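PDB 6VSU: arginase 1, mitochondrial from Arabidopsis thaliana, which hydrolyses L-arginine to urea and L-ornithine, and agmatine to urea and putrescine, using two manganese ions in each subunit of a homohexamer. Local coordinates for residues 52-57 and 174-179; 132-137 and 314-319; 288-293 and 310-315. All coordinates share one frame; numbering follows the deposited sequence.

Contact 1: 52-57 and 174-179; sequences GHNSSF and EGNKYS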
# COMPACT_ATOMS: atom_id res chain seq x y z
N GLY E 52 12.88 20.40 5.89
CA GLY E 52 13.25 19.49 4.78
C GLY E 52 13.66 20.21 3.50
O GLY E 52 13.85 19.50 2.51
N HIS E 53 13.73 21.54 3.47
CA HIS E 53 13.90 22.27 2.18
C HIS E 53 15.38 22.28 1.72
O HIS E 53 15.66 22.80 0.63
CB HIS E 53 13.30 23.66 2.25
CG HIS E 53 14.03 24.59 3.15
ND1 HIS E 53 13.87 24.55 4.53
CD2 HIS E 53 14.93 25.58 2.89
CE1 HIS E 53 14.63 25.50 5.08
NE2 HIS E 53 15.30 26.15 4.07
N ASN E 54 16.29 21.74 2.49
CA ASN E 54 17.73 21.58 2.11
C ASN E 54 17.98 20.20 1.48
O ASN E 54 19.15 19.96 1.08
CB ASN E 54 18.61 21.87 3.31
CG ASN E 54 18.62 23.34 3.60
OD1 ASN E 54 18.65 24.14 2.65
ND2 ASN E 54 18.55 23.71 4.87
N SER E 55 16.94 19.36 1.37
CA SER E 55 16.94 18.02 0.74
C SER E 55 17.16 18.17 -0.76
O SER E 55 16.70 19.09 -1.33
CB SER E 55 15.64 17.28 1.03
OG SER E 55 15.49 17.10 2.42
N SER E 56 17.82 17.23 -1.37
CA SER E 56 18.13 17.27 -2.83
C SER E 56 17.09 16.47 -3.60
O SER E 56 17.09 16.61 -4.78
CB SER E 56 19.52 16.72 -3.10
OG SER E 56 19.67 15.41 -2.51
N PHE E 57 16.25 15.66 -2.97
CA PHE E 57 15.32 14.78 -3.72
C PHE E 57 13.88 14.91 -3.20
O PHE E 57 12.99 15.03 -4.02
CB PHE E 57 15.83 13.34 -3.74
CG PHE E 57 15.09 12.39 -4.66
CD1 PHE E 57 15.15 12.54 -6.04
CD2 PHE E 57 14.32 11.36 -4.15
CE1 PHE E 57 14.47 11.69 -6.90
CE2 PHE E 57 13.60 10.52 -5.01
CZ PHE E 57 13.69 10.68 -6.38
N GLU E 174 24.74 21.42 -5.30
CA GLU E 174 23.80 22.14 -6.19
C GLU E 174 23.72 23.63 -5.83
O GLU E 174 22.65 24.20 -6.00
CB GLU E 174 22.47 21.37 -6.16
CG GLU E 174 22.52 20.04 -6.92
CD GLU E 174 21.32 19.10 -6.75
OE1 GLU E 174 20.97 18.37 -7.74
OE2 GLU E 174 20.72 19.08 -5.65
N GLY E 175 24.83 24.25 -5.42
CA GLY E 175 24.87 25.69 -5.07
C GLY E 175 24.30 26.01 -3.69
O GLY E 175 24.31 27.18 -3.34
N ASN E 176 23.88 25.02 -2.90
CA ASN E 176 23.25 25.27 -1.58
C ASN E 176 24.28 24.95 -0.49
O ASN E 176 24.53 23.79 -0.26
CB ASN E 176 21.95 24.50 -1.42
CG ASN E 176 21.26 24.75 -0.10
OD1 ASN E 176 21.70 25.61 0.65
ND2 ASN E 176 20.20 23.99 0.21
N LYS E 177 24.83 25.94 0.20
CA LYS E 177 25.86 25.67 1.22
C LYS E 177 25.20 25.00 2.44
O LYS E 177 25.91 24.35 3.25
CB LYS E 177 26.60 26.95 1.55
CG LYS E 177 25.84 27.88 2.48
CD LYS E 177 26.50 29.20 2.78
CE LYS E 177 25.57 30.00 3.68
NZ LYS E 177 26.19 31.24 4.24
N TYR E 178 23.89 25.13 2.57
CA TYR E 178 23.11 24.46 3.64
C TYR E 178 22.47 23.14 3.11
O TYR E 178 21.61 22.57 3.78
CB TYR E 178 22.06 25.45 4.15
CG TYR E 178 22.63 26.59 4.96
CD1 TYR E 178 23.37 26.35 6.12
CD2 TYR E 178 22.45 27.89 4.56
CE1 TYR E 178 23.91 27.38 6.87
CE2 TYR E 178 22.94 28.93 5.32
CZ TYR E 178 23.67 28.68 6.48
OH TYR E 178 24.19 29.72 7.20
N SER E 179 22.86 22.65 1.94
CA SER E 179 22.40 21.31 1.44
C SER E 179 22.55 20.26 2.54
O SER E 179 23.56 20.25 3.23
CB SER E 179 23.18 20.85 0.21
OG SER E 179 22.85 19.51 -0.09
O HOH W 1 20.37 19.68 -1.19
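With CG anti to the backbone N, the first torsion of N176 (chi1 -179°) puts its amide beside that of N54, whose CG is anti to the carbonyl carbon. N176 ND2 donates to N54 OD1 at 2.9 Å, nearly straight at 171°. The acceptor lies in the amide plane of N176, yet the two amides are turned 52° apart. N54 also packs on Y178, its CG 3.1 Å from Y178 O and the two side chains lying side by side. N176 OD1 accepts from Y178 N at 3.0 Å, from above the carbonyl plane, closing an Asx turn. An alanine at N176 would probably leave N54 OD1 without this donor and Y178 N without its side-chain acceptor. N54 ND2 is held by S141. A water donates to N54 O at 2.6 Å and is hydrogen-bonded to S179 OG (2.7 Å), which also bonds the backbone N of A181, while S179 CA makes a CH...O contact with N54 O. S56 CB lies 3.7 Å from E174 OE2, and S56 OG bonds H180. Both segments belong to the substrate-binding loops of the arginase active site: S56 binds L-ornithine, and E174 and N176 probably bind substrate.

Contact 2: 132-137 and 314-319; sequences RPLVLG and ELAAKI
L315, A316 and I319 of helix 303-319 press on L134 and R132 of strand 131-136, a helix-on-sheet contact of the arginase alpha/beta fold. The local axes run nearly antiparallel, at 168°, and approach to 10.0 Å, as expected where a helix covers a parallel sheet. The first helix residue to touch is L315, and it does so through its stem: CB meets L134 CD1 at 3.7 Å, the two side chains crossing at about a right angle. L134 can extend to the helix because its CG is anti to the backbone N (chi1 -167°). One residue on, A316 offers only a methyl group, and L134 CD1 settles against its backbone, 3.9 Å from A316 N and 4.5 Å from A316 CB. The helix then turns its next two residues from the strand. I319 returns one turn after L315 and spans both strand residues, its CD1 lying 4.3 Å from L134 CD1. Its other branch, CG2, sits beside the carbonyl carbon and meets R132. R132 NH1 forms a salt bridge with D284, while the aliphatic stem packs on the helix: I319 CG2 touches R132 CB at 3.6 Å and R132 CD at 4.1 Å.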
# COMPACT_ATOMS: atom_id res chain seq x y z
N ARG E 132 20.37 17.75 28.03
CA ARG E 132 21.25 17.57 26.86
C ARG E 132 20.37 17.32 25.65
O ARG E 132 19.43 16.56 25.70
CB ARG E 132 22.19 16.40 27.15
CG ARG E 132 23.03 16.59 28.39
CD ARG E 132 24.30 15.72 28.33
NE ARG E 132 25.19 15.97 29.45
CZ ARG E 132 26.41 15.47 29.57
NH1 ARG E 132 26.96 14.71 28.62
NH2 ARG E 132 27.07 15.69 30.68
N PRO E 133 20.62 17.97 24.51
CA PRO E 133 19.66 17.99 23.43
C PRO E 133 19.80 16.72 22.58
O PRO E 133 20.90 16.36 22.18
CB PRO E 133 20.06 19.21 22.60
CG PRO E 133 21.58 19.18 22.73
CD PRO E 133 21.80 18.80 24.19
N LEU E 134 18.66 16.16 22.21
CA LEU E 134 18.59 15.08 21.21
C LEU E 134 17.63 15.59 20.14
O LEU E 134 16.46 15.78 20.45
CB LEU E 134 18.09 13.82 21.91
CG LEU E 134 18.26 12.54 21.08
CD1 LEU E 134 17.81 11.31 21.89
CD2 LEU E 134 17.52 12.65 19.74
N VAL E 135 18.12 15.86 18.95
CA VAL E 135 17.36 16.65 17.95
C VAL E 135 16.69 15.68 16.97
O VAL E 135 17.37 14.74 16.49
CB VAL E 135 18.29 17.64 17.25
CG1 VAL E 135 17.70 18.20 15.94
CG2 VAL E 135 18.69 18.74 18.20
N LEU E 136 15.38 15.87 16.72
CA LEU E 136 14.62 15.06 15.74
C LEU E 136 14.62 15.86 14.46
O LEU E 136 13.93 16.89 14.43
CB LEU E 136 13.17 14.88 16.19
CG LEU E 136 12.96 14.33 17.60
CD1 LEU E 136 11.51 14.14 17.92
CD2 LEU E 136 13.74 13.06 17.80
N GLY E 137 15.24 15.38 13.40
CA GLY E 137 15.08 16.03 12.10
C GLY E 137 13.79 15.56 11.42
O GLY E 137 13.09 14.70 11.95
N GLU E 314 16.93 4.59 22.52
CA GLU E 314 18.25 4.01 22.88
C GLU E 314 19.26 5.14 23.11
O GLU E 314 20.01 5.04 24.06
CB GLU E 314 18.64 2.94 21.85
CG GLU E 314 17.74 1.72 21.90
CD GLU E 314 17.65 1.04 23.26
OE1 GLU E 314 18.70 0.73 23.82
OE2 GLU E 314 16.55 0.85 23.75
N LEU E 315 19.22 6.19 22.29
CA LEU E 315 20.13 7.33 22.47
C LEU E 315 19.82 7.99 23.81
O LEU E 315 20.74 8.50 24.52
CB LEU E 315 19.97 8.31 21.31
CG LEU E 315 20.69 7.94 20.03
CD1 LEU E 315 20.27 8.87 18.88
CD2 LEU E 315 22.23 7.96 20.17
N ALA E 316 18.53 8.14 24.11
CA ALA E 316 18.11 8.81 25.34
C ALA E 316 18.73 8.02 26.50
O ALA E 316 19.16 8.64 27.44
CB ALA E 316 16.60 8.87 25.44
N ALA E 317 18.69 6.68 26.44
CA ALA E 317 19.16 5.83 27.56
C ALA E 317 20.66 6.04 27.74
O ALA E 317 21.14 5.93 28.87
CB ALA E 317 18.84 4.38 27.30
N LYS E 318 21.35 6.41 26.67
CA LYS E 318 22.80 6.63 26.68
C LYS E 318 23.16 8.05 27.12
O LYS E 318 24.23 8.26 27.76
CB LYS E 318 23.31 6.36 25.27
CG LYS E 318 24.81 6.34 25.16
CD LYS E 318 25.29 5.61 23.93
CE LYS E 318 26.77 5.30 24.03
NZ LYS E 318 26.95 4.06 24.78
N ILE E 319 22.40 9.04 26.68
CA ILE E 319 22.67 10.45 27.04
C ILE E 319 22.33 10.64 28.54
O ILE E 319 23.12 11.26 29.25
CB ILE E 319 21.93 11.39 26.06
CG1 ILE E 319 22.51 11.24 24.65
CG2 ILE E 319 21.92 12.86 26.55
CD1 ILE E 319 21.67 11.94 23.59

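Contact 3: 288-293 and 310-315; sequences ADVVEF and KLVREL. With NA (sodium ion), chain B.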
# COMPACT_ATOMS: atom_id res chain seq x y z
N ALA E 288 22.88 14.50 20.32
CA ALA E 288 22.65 13.55 19.23
C ALA E 288 21.56 14.09 18.31
O ALA E 288 20.81 14.98 18.69
CB ALA E 288 22.31 12.19 19.80
N ASP E 289 21.46 13.52 17.12
CA ASP E 289 20.30 13.78 16.24
C ASP E 289 19.87 12.47 15.58
O ASP E 289 20.70 11.54 15.42
CB ASP E 289 20.56 14.96 15.31
CG ASP E 289 21.68 14.78 14.31
OD1 ASP E 289 21.65 13.77 13.58
OD2 ASP E 289 22.52 15.75 14.19
N VAL E 290 18.60 12.44 15.19
CA VAL E 290 18.04 11.38 14.31
C VAL E 290 17.32 12.06 13.16
O VAL E 290 16.33 12.76 13.41
CB VAL E 290 17.12 10.44 15.07
CG1 VAL E 290 16.52 9.41 14.12
CG2 VAL E 290 17.89 9.77 16.18
N VAL E 291 17.85 11.91 11.94
CA VAL E 291 17.45 12.75 10.78
C VAL E 291 17.09 11.82 9.61
O VAL E 291 17.42 10.62 9.63
CB VAL E 291 18.58 13.70 10.38
CG1 VAL E 291 18.97 14.64 11.51
CG2 VAL E 291 19.83 12.97 9.93
N GLU E 292 16.42 12.42 8.63
CA GLU E 292 16.16 11.87 7.28
C GLU E 292 15.12 10.75 7.34
O GLU E 292 14.96 10.05 6.31
CB GLU E 292 17.47 11.45 6.63
CG GLU E 292 18.32 12.68 6.31
CD GLU E 292 17.89 13.54 5.13
OE1 GLU E 292 16.98 13.04 4.37
OE2 GLU E 292 18.50 14.66 4.91
N PHE E 293 14.39 10.58 8.45
CA PHE E 293 13.17 9.74 8.42
C PHE E 293 12.15 10.50 7.59
O PHE E 293 11.93 11.67 7.86
CB PHE E 293 12.67 9.46 9.82
CG PHE E 293 11.22 9.05 9.90
CD1 PHE E 293 10.69 8.14 8.98
CD2 PHE E 293 10.42 9.50 10.93
CE1 PHE E 293 9.36 7.79 9.06
CE2 PHE E 293 9.09 9.11 11.02
CZ PHE E 293 8.56 8.28 10.06
N LYS E 310 12.84 4.06 18.10
CA LYS E 310 13.67 3.17 18.96
C LYS E 310 15.12 3.71 19.01
O LYS E 310 15.77 3.61 20.09
CB LYS E 310 13.56 1.72 18.54
CG LYS E 310 14.30 0.83 19.52
CD LYS E 310 13.94 -0.56 19.55
CE LYS E 310 14.68 -1.42 20.55
NZ LYS E 310 14.21 -2.82 20.47
N LEU E 311 15.62 4.30 17.92
CA LEU E 311 16.94 4.99 17.92
C LEU E 311 16.89 6.12 18.91
O LEU E 311 17.91 6.31 19.67
CB LEU E 311 17.29 5.53 16.54
CG LEU E 311 17.54 4.47 15.47
CD1 LEU E 311 17.64 5.05 14.08
CD2 LEU E 311 18.80 3.74 15.83
N VAL E 312 15.83 6.93 18.89
CA VAL E 312 15.71 8.05 19.86
C VAL E 312 15.71 7.47 21.29
O VAL E 312 16.47 7.96 22.14
CB VAL E 312 14.51 8.97 19.60
CG1 VAL E 312 14.26 9.94 20.75
CG2 VAL E 312 14.70 9.74 18.30
N ARG E 313 14.98 6.41 21.51
CA ARG E 313 14.85 5.87 22.88
C ARG E 313 16.23 5.34 23.36
O ARG E 313 16.58 5.59 24.55
CB ARG E 313 13.79 4.76 22.89
CG ARG E 313 12.35 5.22 22.70
CD ARG E 313 11.47 4.04 22.34
NE ARG E 313 11.52 2.93 23.28
CZ ARG E 313 10.52 2.47 23.97
NH1 ARG E 313 9.29 2.93 23.83
NH2 ARG E 313 10.74 1.47 24.80
N GLU E 314 16.93 4.59 22.52
CA GLU E 314 18.25 4.01 22.88
C GLU E 314 19.26 5.14 23.11
O GLU E 314 20.01 5.04 24.06
CB GLU E 314 18.64 2.94 21.85
CG GLU E 314 17.74 1.72 21.90
CD GLU E 314 17.65 1.04 23.26
OE1 GLU E 314 18.70 0.73 23.82
OE2 GLU E 314 16.55 0.85 23.75
N LEU E 315 19.22 6.19 22.29
CA LEU E 315 20.13 7.33 22.47
C LEU E 315 19.82 7.99 23.81
O LEU E 315 20.74 8.50 24.52
CB LEU E 315 19.97 8.31 21.31
CG LEU E 315 20.69 7.94 20.03
CD1 LEU E 315 20.27 8.87 18.88
CD2 LEU E 315 22.23 7.96 20.17
NA NA B . 15.51 14.11 2.31
O HOH W 2 16.17 14.25 -0.46
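V290 sets its CG2 methyl against three residues of helix 303-319, slanting across both V312 and L315. V290 CG1 is anti to the backbone N (chi1 177°), which puts CG2 beside that N, in position to meet L315 CD1 at 3.7 Å and V312 CG2 at 3.8 Å. The same methyl lies 4.3 Å from L311 CB, so it meets L311 and V312 and, a turn on, L315. L315 CD1 also reaches A288 CB at 4.0 Å, this one branch of L315 touching two residues on the same face of the strand. D289, between them, points away from the helix, and its carboxylate is buried but satisfied by Y245, S143 and S247. Past the strand end, E292 carries the chain to a metal site: bent at chi2 (-74°), it binds sodium through OE1 at 2.8 Å, with L58, S262 and a water as further ligands. E292 OE2 bonds H180 and the backbone N of H140, and E292 probably also binds substrate. Strand 285-291 lies between strands 131-136 and 244-249, bonded to both through its backbone, while on the nearly antiparallel helix V312 reaches L134 and L136, and L315 reaches I246 and I248.

How the contacts relate
Contacts 2 and 3 belong to the core, their centres 7 Å apart, and share helix 303-319, with E314 and L315 common to both. Their strands are neighbours in the parallel sheet, joined by probable backbone hydrogen bonds such as V135 N to A288 O. Across both interfaces the touching groups are mainly apolar, although segment 288-293 continues to the sodium ligand E292. Contact 1 is partly buried, its centre about 25 Å from that of contact 2 and 21 Å from that of contact 3, and pairs two loops by amide, water and CH...O interactions. Polar chemistry thus gathers at the active-site end. H180 relates contact 1 to contact 3, bonding S56 OG and E292 OE2.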